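Local coordinates for Myo-inositol dehydrogenase (Corynebacterium glutamicum, PDB 3EUW), which probably oxidises myo-inositol with NAD+ as an inositol 2-dehydrogenase of the Gfo/Idh/MocA family, and assembles as a tetramer, at residues R125-S130 and K287-T292. Sequence-based numbering, arbitrary orientation.
Sequences RRFDPS and KAELAT
Phe127 lies flat against one side of the helix that carries Ala288, Glu289 and Thr292, and shows how a single aromatic ring can join a short 3-10 turn to a helix with no hydrogen bond between them. At the root of the side chain, Phe127 CB meets the methyl CB of Ala288 at 4.0 Å. With CG anti to its own carbonyl carbon (chi1 -59°), the ring is laid across the helix surface. A CH-pi contact follows: Glu289 CA stands over the Phe127 ring, 3.9 Å from its centroid and 16° off the normal. On one flank the extended Glu289 side chain crosses the ring at about a right angle, its CB over the same face and Glu289 CG 3.8 Å from Phe127 CE2; the carboxylate plane is turned 70° from the ring. On the other, Phe127 CE1 comes 3.5 Å from Thr292 OG1 in an oblique approach. Thr292 OG1 is already engaged, donating to Ala288 O at 3.1 Å, one helical turn back. Thr292 N donates to the same oxygen from the opposite face of its plane, so two bonds grip the carbonyl. Met120 of strand 119-121, at one edge of the parallel Rossmann sheet within this chain, touches Phe127, Glu289 and Thr292 alike, and Pro305 also touches the Phe127 side chain. The contact thus ties helix 283-299 to the turn that leads from this strand into helix 129-139, whose N-cap is Asp128.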
ATOM      1  N   ARG A 125      -7.520  20.556  12.087  1.00 13.83           N
ATOM      2  CA  ARG A 125      -7.494  19.138  11.744  1.00 13.39           C
ATOM      3  C   ARG A 125      -8.884  18.533  11.565  1.00 13.61           C
ATOM      4  O   ARG A 125      -9.039  17.566  10.823  1.00 14.27           O
ATOM      5  CB  ARG A 125      -6.666  18.343  12.766  1.00 14.32           C
ATOM      6  CG  ARG A 125      -5.193  18.763  12.804  1.00 13.04           C
ATOM      7  CD  ARG A 125      -4.413  18.034  13.890  1.00 16.70           C
ATOM      8  NE  ARG A 125      -3.102  18.627  14.102  1.00 16.61           N
ATOM      9  CZ  ARG A 125      -2.138  18.101  14.855  1.00 18.12           C
ATOM     10  NH1 ARG A 125      -2.322  16.947  15.485  1.00 14.86           N
ATOM     11  NH2 ARG A 125      -0.982  18.739  14.985  1.00 15.80           N
ATOM     12  N   ARG A 126      -9.896  19.094  12.215  1.00 12.37           N
ATOM     13  CA  ARG A 126     -11.251  18.565  12.039  1.00 12.78           C
ATOM     14  C   ARG A 126     -11.691  18.760  10.595  1.00 14.20           C
ATOM     15  O   ARG A 126     -12.550  18.034  10.098  1.00 14.82           O
ATOM     16  CB  ARG A 126     -12.265  19.304  12.922  1.00 15.22           C
ATOM     17  CG  ARG A 126     -12.025  19.219  14.409  1.00 13.82           C
ATOM     18  CD  ARG A 126     -13.309  19.564  15.138  1.00 13.39           C
ATOM     19  NE  ARG A 126     -13.156  19.504  16.584  1.00 14.11           N
ATOM     20  CZ  ARG A 126     -14.172  19.475  17.440  1.00 14.70           C
ATOM     21  NH1 ARG A 126     -15.426  19.505  16.994  1.00 14.07           N
ATOM     22  NH2 ARG A 126     -13.937  19.381  18.737  1.00 13.83           N
ATOM     23  N   PHE A 127     -11.086  19.740   9.926  1.00 14.50           N
ATOM     24  CA  PHE A 127     -11.456  20.061   8.554  1.00 14.35           C
ATOM     25  C   PHE A 127     -10.641  19.341   7.498  1.00 14.38           C
ATOM     26  O   PHE A 127     -10.797  19.586   6.303  1.00 13.08           O
ATOM     27  CB  PHE A 127     -11.413  21.582   8.369  1.00 15.10           C
ATOM     28  CG  PHE A 127     -12.342  22.317   9.300  1.00 14.86           C
ATOM     29  CD1 PHE A 127     -13.683  22.515   8.962  1.00 15.82           C
ATOM     30  CD2 PHE A 127     -11.900  22.730  10.554  1.00 14.40           C
ATOM     31  CE1 PHE A 127     -14.565  23.107   9.862  1.00 16.26           C
ATOM     32  CE2 PHE A 127     -12.775  23.325  11.465  1.00 14.77           C
ATOM     33  CZ  PHE A 127     -14.109  23.513  11.121  1.00 15.77           C
ATOM     34  N   ASP A 128      -9.774  18.440   7.942  1.00 14.95           N
ATOM     35  CA  ASP A 128      -8.981  17.646   7.014  1.00 14.10           C
ATOM     36  C   ASP A 128      -9.938  16.670   6.324  1.00 13.15           C
ATOM     37  O   ASP A 128     -10.692  15.965   6.998  1.00 13.60           O
ATOM     38  CB  ASP A 128      -7.917  16.841   7.753  1.00 12.85           C
ATOM     39  CG  ASP A 128      -7.115  15.958   6.813  1.00 12.36           C
ATOM     40  OD1 ASP A 128      -6.500  16.516   5.883  1.00 11.12           O
ATOM     41  OD2 ASP A 128      -7.106  14.724   6.998  1.00 11.75           O
ATOM     42  N   PRO A 129      -9.921  16.612   4.982  1.00 11.82           N
ATOM     43  CA  PRO A 129     -10.832  15.688   4.290  1.00 12.67           C
ATOM     44  C   PRO A 129     -10.800  14.259   4.844  1.00 11.08           C
ATOM     45  O   PRO A 129     -11.852  13.691   5.157  1.00 11.75           O
ATOM     46  CB  PRO A 129     -10.376  15.768   2.824  1.00  9.78           C
ATOM     47  CG  PRO A 129      -9.907  17.195   2.705  1.00 13.06           C
ATOM     48  CD  PRO A 129      -9.155  17.430   4.022  1.00 10.86           C
ATOM     49  N   SER A 130      -9.599  13.692   4.983  1.00 10.11           N
ATOM     50  CA  SER A 130      -9.457  12.327   5.495  1.00 11.19           C
ATOM     51  C   SER A 130     -10.012  12.192   6.913  1.00 11.03           C
ATOM     52  O   SER A 130     -10.892  11.380   7.162  1.00 12.02           O
ATOM     53  CB  SER A 130      -7.986  11.885   5.467  1.00 11.79           C
ATOM     54  OG  SER A 130      -7.449  11.963   4.155  1.00 13.33           O
ATOM     55  N   LYS A 287      -8.428  25.773   4.186  1.00 16.23           N
ATOM     56  CA  LYS A 287      -9.390  26.354   3.265  1.00 17.40           C
ATOM     57  C   LYS A 287     -10.809  25.978   3.681  1.00 19.03           C
ATOM     58  O   LYS A 287     -11.726  26.810   3.642  1.00 18.42           O
ATOM     59  CB  LYS A 287      -9.105  25.874   1.836  1.00 17.54           C
ATOM     60  CG  LYS A 287      -7.852  26.495   1.219  1.00 18.30           C
ATOM     61  CD  LYS A 287      -7.528  25.926  -0.168  1.00 19.88           C
ATOM     62  CE  LYS A 287      -6.397  26.704  -0.842  1.00 19.30           C
ATOM     63  NZ  LYS A 287      -5.155  26.733  -0.022  1.00 22.23           N
ATOM     64  N   ALA A 288     -10.988  24.722   4.092  1.00 17.78           N
ATOM     65  CA  ALA A 288     -12.302  24.257   4.500  1.00 16.79           C
ATOM     66  C   ALA A 288     -12.696  24.943   5.797  1.00 17.52           C
ATOM     67  O   ALA A 288     -13.859  25.270   6.007  1.00 19.53           O
ATOM     68  CB  ALA A 288     -12.299  22.747   4.671  1.00 15.92           C
ATOM     69  N   GLU A 289     -11.718  25.164   6.665  1.00 18.06           N
ATOM     70  CA  GLU A 289     -11.983  25.821   7.929  1.00 18.71           C
ATOM     71  C   GLU A 289     -12.459  27.255   7.669  1.00 20.42           C
ATOM     72  O   GLU A 289     -13.397  27.726   8.306  1.00 20.98           O
ATOM     73  CB  GLU A 289     -10.725  25.846   8.794  1.00 17.57           C
ATOM     74  CG  GLU A 289     -10.935  26.399  10.199  1.00 17.72           C
ATOM     75  CD  GLU A 289      -9.661  26.361  11.028  1.00 15.43           C
ATOM     76  OE1 GLU A 289      -8.714  27.108  10.699  1.00 17.48           O
ATOM     77  OE2 GLU A 289      -9.595  25.582  12.001  1.00 13.61           O
ATOM     78  N   LEU A 290     -11.812  27.939   6.726  1.00 20.98           N
ATOM     79  CA  LEU A 290     -12.182  29.310   6.407  1.00 21.25           C
ATOM     80  C   LEU A 290     -13.611  29.374   5.854  1.00 21.25           C
ATOM     81  O   LEU A 290     -14.395  30.235   6.245  1.00 21.36           O
ATOM     82  CB  LEU A 290     -11.198  29.901   5.395  1.00 21.35           C
ATOM     83  CG  LEU A 290     -11.301  31.409   5.147  1.00 20.78           C
ATOM     84  CD1 LEU A 290     -11.065  32.173   6.448  1.00 18.42           C
ATOM     85  CD2 LEU A 290     -10.286  31.809   4.112  1.00 19.48           C
ATOM     86  N   ALA A 291     -13.940  28.451   4.954  1.00 20.10           N
ATOM     87  CA  ALA A 291     -15.265  28.406   4.347  1.00 19.71           C
ATOM     88  C   ALA A 291     -16.337  28.234   5.417  1.00 19.79           C
ATOM     89  O   ALA A 291     -17.387  28.861   5.360  1.00 17.79           O
ATOM     90  CB  ALA A 291     -15.346  27.261   3.340  1.00 20.74           C
ATOM     91  N   THR A 292     -16.064  27.376   6.391  1.00 18.99           N
ATOM     92  CA  THR A 292     -17.002  27.132   7.473  1.00 19.29           C
ATOM     93  C   THR A 292     -17.170  28.385   8.320  1.00 20.26           C
ATOM     94  O   THR A 292     -18.243  28.636   8.873  1.00 21.62           O
ATOM     95  CB  THR A 292     -16.521  25.947   8.338  1.00 17.54           C
ATOM     96  OG1 THR A 292     -16.541  24.770   7.530  1.00 20.08           O
ATOM     97  CG2 THR A 292     -17.416  25.720   9.539  1.00 14.43           C
TER